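Local coordinates for XRE-family like protein (Pseudomonas syringae pv. tomato, PDB 3F6W) that is a putative transcriptional regulator of the XRE family that probably binds DNA through a helix-turn-helix domain, at residues Ala14-Leu19 and Arg52-Ile57; Leu20-Ala25 and Ile66-Tyr71; Ala35-Pro40 and Met60-Gly65. All coordinates share one frame; numbering follows the deposited sequence.

Interaction 1: residues Ala14-Leu19 and Arg52-Ile57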
# COMPACT_ATOMS: atom_id res chain seq x y z
N ALA A 14 4.45 1.44 5.95
CA ALA A 14 3.58 1.52 7.11
C ALA A 14 4.24 0.86 8.32
O ALA A 14 4.20 1.38 9.43
CB ALA A 14 2.20 0.89 6.82
N LEU A 15 4.87 -0.29 8.09
CA LEU A 15 5.65 -0.92 9.16
C LEU A 15 6.75 0.00 9.68
O LEU A 15 6.94 0.12 10.90
CB LEU A 15 6.23 -2.26 8.71
CG LEU A 15 6.91 -3.07 9.81
CD1 LEU A 15 5.93 -3.31 10.95
CD2 LEU A 15 7.42 -4.38 9.25
N LEU A 16 7.49 0.66 8.79
CA LEU A 16 8.50 1.61 9.26
C LEU A 16 7.88 2.76 10.07
O LEU A 16 8.44 3.20 11.08
CB LEU A 16 9.31 2.19 8.10
CG LEU A 16 10.23 1.24 7.31
CD1 LEU A 16 11.03 2.04 6.29
CD2 LEU A 16 11.15 0.44 8.25
N ASP A 17 6.73 3.25 9.62
CA ASP A 17 5.97 4.30 10.32
C ASP A 17 5.67 3.83 11.74
O ASP A 17 5.92 4.55 12.72
CB ASP A 17 4.68 4.58 9.53
CG ASP A 17 3.96 5.86 9.96
OD1 ASP A 17 4.53 6.67 10.73
OD2 ASP A 17 2.79 6.06 9.51
N LEU A 18 5.14 2.62 11.87
CA LEU A 18 4.84 2.06 13.18
C LEU A 18 6.07 1.89 14.04
O LEU A 18 6.01 2.11 15.26
CB LEU A 18 4.10 0.72 13.07
CG LEU A 18 2.70 0.82 12.45
CD1 LEU A 18 2.18 -0.56 12.06
CD2 LEU A 18 1.73 1.54 13.41
N LEU A 19 7.19 1.51 13.43
CA LEU A 19 8.40 1.28 14.21
C LEU A 19 8.97 2.59 14.72
O LEU A 19 9.51 2.64 15.83
CB LEU A 19 9.48 0.59 13.37
CG LEU A 19 9.34 -0.91 13.15
CD1 LEU A 19 10.36 -1.39 12.14
CD2 LEU A 19 9.50 -1.66 14.46
N ARG A 52 18.01 0.74 3.70
CA ARG A 52 18.42 -0.67 3.73
C ARG A 52 17.17 -1.48 4.06
O ARG A 52 16.25 -0.95 4.64
CB ARG A 52 19.52 -0.91 4.77
CG ARG A 52 19.05 -0.90 6.20
CD ARG A 52 20.15 -1.33 7.19
NE ARG A 52 20.68 -2.68 6.99
CZ ARG A 52 20.06 -3.81 7.37
NH1 ARG A 52 18.88 -3.76 7.95
NH2 ARG A 52 20.63 -4.99 7.14
N ARG A 53 17.16 -2.77 3.70
CA ARG A 53 15.97 -3.60 3.90
C ARG A 53 16.05 -4.36 5.22
O ARG A 53 17.08 -4.95 5.56
CB ARG A 53 15.80 -4.62 2.76
CG ARG A 53 16.05 -4.11 1.35
CD ARG A 53 14.99 -3.12 0.91
NE ARG A 53 13.62 -3.58 1.13
CZ ARG A 53 12.59 -2.75 1.25
NH1 ARG A 53 12.77 -1.44 1.16
NH2 ARG A 53 11.37 -3.22 1.45
N LEU A 54 14.97 -4.31 6.00
CA LEU A 54 14.88 -5.07 7.24
C LEU A 54 14.35 -6.46 6.92
O LEU A 54 13.34 -6.59 6.24
CB LEU A 54 13.89 -4.42 8.21
CG LEU A 54 14.37 -3.45 9.28
CD1 LEU A 54 13.18 -3.05 10.15
CD2 LEU A 54 15.47 -4.06 10.14
N ASP A 55 15.04 -7.48 7.41
CA ASP A 55 14.52 -8.84 7.34
C ASP A 55 13.78 -9.17 8.64
O ASP A 55 13.83 -8.41 9.61
CB ASP A 55 15.59 -9.87 6.96
CG ASP A 55 16.64 -10.08 8.04
OD1 ASP A 55 16.27 -10.36 9.19
OD2 ASP A 55 17.85 -10.00 7.73
N VAL A 56 13.07 -10.29 8.66
CA VAL A 56 12.21 -10.56 9.81
C VAL A 56 13.06 -10.82 11.06
O VAL A 56 12.65 -10.51 12.19
CB VAL A 56 11.22 -11.71 9.55
CG1 VAL A 56 11.95 -13.04 9.43
CG2 VAL A 56 10.16 -11.75 10.64
N ILE A 57 14.27 -11.35 10.87
CA ILE A 57 15.16 -11.57 12.01
C ILE A 57 15.59 -10.24 12.63
O ILE A 57 15.47 -10.04 13.84
CB ILE A 57 16.41 -12.39 11.63
CG1 ILE A 57 15.99 -13.74 11.03
CG2 ILE A 57 17.32 -12.57 12.86
CD1 ILE A 57 15.08 -14.53 11.90

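Interaction 2: residues Leu20-Ala25 and Ile66-Tyr71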
# COMPACT_ATOMS: atom_id res chain seq x y z
N LEU A 20 8.86 3.63 13.91
CA LEU A 20 9.34 4.94 14.33
C LEU A 20 8.45 5.44 15.47
O LEU A 20 8.95 5.94 16.48
CB LEU A 20 9.33 5.92 13.16
CG LEU A 20 9.71 7.38 13.45
CD1 LEU A 20 11.11 7.44 14.05
CD2 LEU A 20 9.64 8.19 12.17
N GLU A 21 7.14 5.30 15.31
CA GLU A 21 6.23 5.64 16.41
C GLU A 21 6.64 4.92 17.70
O GLU A 21 6.67 5.52 18.78
CB GLU A 21 4.81 5.23 16.04
CG GLU A 21 3.75 5.60 17.05
CD GLU A 21 2.37 5.43 16.44
OE1 GLU A 21 1.92 4.28 16.32
OE2 GLU A 21 1.75 6.44 16.06
N ALA A 22 6.95 3.63 17.58
CA ALA A 22 7.31 2.83 18.75
C ALA A 22 8.63 3.27 19.38
O ALA A 22 8.73 3.38 20.61
CB ALA A 22 7.35 1.34 18.41
N ARG A 23 9.65 3.54 18.56
CA ARG A 23 10.93 3.95 19.14
C ARG A 23 10.80 5.31 19.83
O ARG A 23 11.28 5.51 20.94
CB ARG A 23 12.06 4.00 18.11
CG ARG A 23 13.39 4.48 18.73
CD ARG A 23 14.54 4.54 17.73
NE ARG A 23 14.34 5.53 16.67
CZ ARG A 23 14.38 6.85 16.83
NH1 ARG A 23 14.61 7.37 18.04
NH2 ARG A 23 14.20 7.65 15.80
N SER A 24 10.14 6.23 19.14
CA SER A 24 9.87 7.55 19.70
C SER A 24 9.09 7.46 21.01
O SER A 24 9.39 8.17 21.96
CB SER A 24 9.11 8.42 18.69
OG SER A 24 8.73 9.66 19.28
N ALA A 25 8.08 6.59 21.06
CA ALA A 25 7.27 6.44 22.27
C ALA A 25 8.10 5.89 23.42
O ALA A 25 7.85 6.21 24.59
CB ALA A 25 6.10 5.52 22.02
N ILE A 66 13.54 -1.93 21.34
CA ILE A 66 12.73 -0.79 21.76
C ILE A 66 11.68 -1.15 22.81
O ILE A 66 11.04 -0.28 23.38
CB ILE A 66 12.07 -0.08 20.58
CG1 ILE A 66 11.24 -1.05 19.76
CG2 ILE A 66 13.13 0.58 19.71
CD1 ILE A 66 10.62 -0.39 18.54
N GLY A 67 11.49 -2.44 23.05
CA GLY A 67 10.56 -2.87 24.07
C GLY A 67 9.19 -3.26 23.56
O GLY A 67 8.26 -3.45 24.35
N THR A 68 9.03 -3.37 22.24
CA THR A 68 7.72 -3.70 21.68
C THR A 68 7.66 -5.11 21.09
O THR A 68 8.60 -5.57 20.45
CB THR A 68 7.26 -2.67 20.63
OG1 THR A 68 5.96 -3.02 20.15
CG2 THR A 68 8.23 -2.62 19.46
N ASP A 69 6.54 -5.79 21.34
CA ASP A 69 6.34 -7.18 20.93
C ASP A 69 6.24 -7.28 19.40
O ASP A 69 5.32 -6.73 18.80
CB ASP A 69 5.06 -7.71 21.59
CG ASP A 69 4.79 -9.18 21.28
OD1 ASP A 69 5.34 -9.71 20.29
OD2 ASP A 69 4.02 -9.80 22.03
N PRO A 70 7.20 -7.97 18.77
CA PRO A 70 7.20 -8.04 17.30
C PRO A 70 5.98 -8.77 16.74
O PRO A 70 5.46 -8.36 15.71
CB PRO A 70 8.49 -8.83 16.98
CG PRO A 70 8.81 -9.56 18.26
CD PRO A 70 8.43 -8.56 19.33
N TYR A 71 5.53 -9.82 17.42
CA TYR A 71 4.36 -10.55 16.96
C TYR A 71 3.12 -9.65 16.99
O TYR A 71 2.29 -9.70 16.08
CB TYR A 71 4.12 -11.80 17.83
CG TYR A 71 5.24 -12.82 17.75
CD1 TYR A 71 5.17 -13.87 16.84
CD2 TYR A 71 6.35 -12.74 18.58
CE1 TYR A 71 6.19 -14.81 16.76
CE2 TYR A 71 7.37 -13.66 18.49
CZ TYR A 71 7.29 -14.69 17.59
OH TYR A 71 8.30 -15.60 17.52

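Interaction 3: residues Ala35-Pro40 and Met60-Gly65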
# COMPACT_ATOMS: atom_id res chain seq x y z
N ALA A 35 23.20 0.74 20.07
CA ALA A 35 24.00 0.17 21.15
C ALA A 35 23.37 -1.12 21.67
O ALA A 35 24.05 -2.14 21.83
CB ALA A 35 24.19 1.17 22.29
N ARG A 36 22.06 -1.10 21.92
CA ARG A 36 21.39 -2.29 22.42
C ARG A 36 21.50 -3.45 21.42
O ARG A 36 21.60 -4.61 21.82
CB ARG A 36 19.91 -2.01 22.70
CG ARG A 36 19.68 -1.14 23.92
CD ARG A 36 18.21 -0.89 24.16
NE ARG A 36 18.00 0.14 25.17
CZ ARG A 36 16.82 0.42 25.72
NH1 ARG A 36 15.74 -0.27 25.36
NH2 ARG A 36 16.73 1.38 26.63
N LEU A 37 21.46 -3.12 20.13
CA LEU A 37 21.49 -4.13 19.07
C LEU A 37 22.91 -4.61 18.85
O LEU A 37 23.14 -5.65 18.23
CB LEU A 37 20.95 -3.55 17.76
CG LEU A 37 19.47 -3.12 17.71
CD1 LEU A 37 19.07 -2.65 16.31
CD2 LEU A 37 18.58 -4.26 18.16
N GLY A 38 23.87 -3.85 19.35
CA GLY A 38 25.26 -4.13 19.05
C GLY A 38 25.58 -3.88 17.58
O GLY A 38 26.37 -4.60 16.99
N ARG A 39 24.96 -2.85 17.01
CA ARG A 39 25.21 -2.45 15.62
C ARG A 39 25.50 -0.95 15.53
O ARG A 39 25.18 -0.20 16.46
CB ARG A 39 23.99 -2.80 14.75
CG ARG A 39 23.72 -4.31 14.65
CD ARG A 39 22.38 -4.59 14.02
NE ARG A 39 22.02 -6.01 13.91
CZ ARG A 39 22.20 -6.73 12.81
NH1 ARG A 39 22.78 -6.19 11.74
NH2 ARG A 39 21.82 -8.00 12.77
N PRO A 40 26.12 -0.50 14.42
CA PRO A 40 26.40 0.93 14.25
C PRO A 40 25.10 1.70 14.18
O PRO A 40 24.09 1.11 13.81
CB PRO A 40 27.10 1.00 12.88
CG PRO A 40 27.51 -0.40 12.57
CD PRO A 40 26.52 -1.29 13.24
N MSE A 60 12.60 -8.64 14.45
CA MSE A 60 12.35 -9.12 15.80
C MSE A 60 13.30 -8.42 16.78
O MSE A 60 12.86 -7.96 17.83
CB MSE A 60 12.47 -10.65 15.88
CG MSE A 60 11.34 -11.38 15.16
SE MSE A 60 11.27 -13.28 15.65
CE MSE A 60 12.97 -13.84 14.84
N ASP A 61 14.58 -8.33 16.44
CA ASP A 61 15.57 -7.79 17.39
C ASP A 61 15.36 -6.29 17.60
O ASP A 61 15.54 -5.76 18.71
CB ASP A 61 17.01 -8.03 16.88
CG ASP A 61 17.39 -9.51 16.83
OD1 ASP A 61 16.64 -10.37 17.34
OD2 ASP A 61 18.46 -9.82 16.25
N PHE A 62 15.00 -5.60 16.52
CA PHE A 62 14.74 -4.16 16.53
C PHE A 62 13.60 -3.90 17.52
O PHE A 62 13.71 -3.04 18.40
CB PHE A 62 14.34 -3.75 15.11
CG PHE A 62 14.41 -2.26 14.83
CD1 PHE A 62 15.48 -1.72 14.13
CD2 PHE A 62 13.36 -1.42 15.21
CE1 PHE A 62 15.52 -0.35 13.85
CE2 PHE A 62 13.40 -0.07 14.93
CZ PHE A 62 14.48 0.47 14.25
N CYS A 63 12.53 -4.66 17.38
CA CYS A 63 11.38 -4.57 18.29
C CYS A 63 11.77 -4.80 19.75
O CYS A 63 11.43 -4.00 20.64
CB CYS A 63 10.30 -5.57 17.88
SG CYS A 63 9.37 -5.08 16.39
N ARG A 64 12.49 -5.89 20.01
CA ARG A 64 12.91 -6.19 21.38
C ARG A 64 13.77 -5.05 21.91
O ARG A 64 13.68 -4.69 23.09
CB ARG A 64 13.66 -7.53 21.46
CG ARG A 64 12.77 -8.73 21.80
CD ARG A 64 11.89 -9.11 20.64
NE ARG A 64 10.99 -10.23 20.93
CZ ARG A 64 11.15 -11.46 20.46
NH1 ARG A 64 12.19 -11.76 19.68
NH2 ARG A 64 10.28 -12.41 20.77
N GLY A 65 14.59 -4.46 21.05
CA GLY A 65 15.48 -3.39 21.46
C GLY A 65 14.72 -2.14 21.92
O GLY A 65 15.18 -1.38 22.77
O HOH W 1 20.33 -7.35 15.90
O HOH W 2 20.02 -9.78 14.05

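Interaction 1: residues Ala14-Leu19 and Arg52-Ile57
The torsions of Leu19 and Leu54 turn their tips toward each other. In Leu19, CG sits anti to the carbonyl carbon and beside the backbone N (chi1 -78°), and chi2 close to 180° carries CD1 outward from helix 3-26. Leu54 has a chi1 of -94°, well off a staggered position, and its CD1 points back at the helix. The two leucines reach toward each other tip to tip, with Leu19 CD1 and Leu54 CD1 3.8 Å apart. Leu54 is modelled in two conformations, so this methyl pair describes one of them and its exact geometry is doubtful.

A second, looser touch comes from Leu16, one helical turn earlier. Its CB bond does not aim at Leu54, yet its extended end swings nearer and brings CD2 to 4.5 Å from Leu54 CD1. Leu54 CD1 is therefore approached by methyls from two successive turns of the helix. The backbones stay well apart, with 9.5 Å between Leu16 CA and Leu54 CA, and the contact is apolar throughout, without a hydrogen bond across it. Backbone bonds such as Leu19 N to Leu15 O (2.9 Å) keep the helix regular beneath the leucines.

Around this pair, Tyr12 OH is hydrogen-bonded to Leu54 N, fixing the loop to the same helix by a polar link, while Asp55 OD1 accepts from Glu58 N as the N-cap of helix 56-66. Leu19 also packs on Phe59 of that helix and on Leu73 of helix 70-78. The leucines thus dock the connection from helix 41-48 to helix 56-66 on the long first helix, within the hydrophobic interior of the all-helical XRE-type helix-turn-helix domain.

Interaction 2: residues Leu20-Ala25 and Ile66-Tyr71
Apolar contacts carry the join between Ala22, Arg23 and Ile66. Ile66 has CG1 between its backbone N and carbonyl carbon, and this chi1 of 56° directs the two branches of the side chain to different neighbours. One ends in CD1, which lies 3.7 Å from Ala22 CB. The other is CG2, anti to the carbonyl carbon, which rests 3.9 Å from Arg23 CB and almost as near to Arg23 CG. The side chains of Arg23 and Ile66 cross at about a right angle, and the isoleucine methyl CG2 lies against the aliphatic base of the arginine. Thr68 adds its methyl from further along the chain, CG2 standing 4.2 Å from Ala22 CB; it is modelled in two conformations, and this touch is accordingly doubtful.

These contacts set the end of helix 56-66 against helix 3-26 in the all-helical XRE-type fold. The helix finishes there in a Schellman motif with Gly67, at positive phi, as its C-prime residue: Thr68 N approaches Cys63 O and Gly67 N approaches Arg64 O. The reversal lets the chain enter helix 70-78 within a few residues.

No hydrogen bond crosses the contact; the polar groups find partners around it. Arg23 leaves its helix with CG anti to the backbone N, then bends at chi3 (65°), and its guanidinium turns away from Ile66 to form a salt bridge with Glu48 through NE and a hydrogen bond to Ile28 O through NH1. At the start of helix 70-78, Asp69 is the N-cap; its OD1 accepts a weak, bent bond from Tyr71 N at 2.9 Å.

Interaction 3: residues Ala35-Pro40 and Met60-Gly65
Arg36 reaches across to Gly65 with an outstretched side chain. CB leaves helix 30-37 in the direction of helix 56-66, and CG, anti to the carbonyl carbon (chi1 -72°), begins an extended run to NE. CD is the first atom to close on the other helix, 3.4 Å from Gly65 O. NE pairs only weakly, over a long distance, with Glu32. At the tip, NH1 donates to Gly65 O at 2.9 Å. This bond is bent, with an angle of 139° at the hydrogen, and the oxygen meets the guanidinium at its edge but 25° out of its plane.

Leu37 fills the middle of the contact. Its CD2 lies 3.4 Å from Asp61 O, while CD1 approaches Phe62 CD1 obliquely at 4.3 Å. Gly65 presents bare backbone here, letting the helices come close.

Further along, Arg39 and Asp61 are joined through solvent. Two waters, accepting from Arg39 NE and NH2 in the guanidinium plane, both donate to Asp61 OD2; the charged groups themselves remain apart, Arg39 NH2 being 5.2 Å from Asp61 OD2. Arg39 also makes a cation-pi contact with Phe43.

Gly38, in a Schellman motif, ends helix 30-37 and opens the turn to helix 41-48. The contact thus braces the first helix and turn of the helix-turn-helix against helix 56-66.

The three contacts lie close together in one small helical domain: the centres of interactions 1 and 2 are about 11 Å apart, those of 2 and 3 also about 11 Å, and those of 1 and 3 about 13 Å. Along the chain interaction 1 crosses both others, while interaction 3 is nested inside the loop closed by interaction 2. Helix 3-26 supplies one side of interactions 1 and 2; helix 56-66 supplies one side of interaction 3, its last residue enters interaction 2, and the loop leading into it enters interaction 1. Leu19 packs on Phe62 and Cys63 of interaction 3 and touches Ile66. Helix 56-66 thereby ties the first helix to the helix-turn-helix unit, which probably contacts DNA.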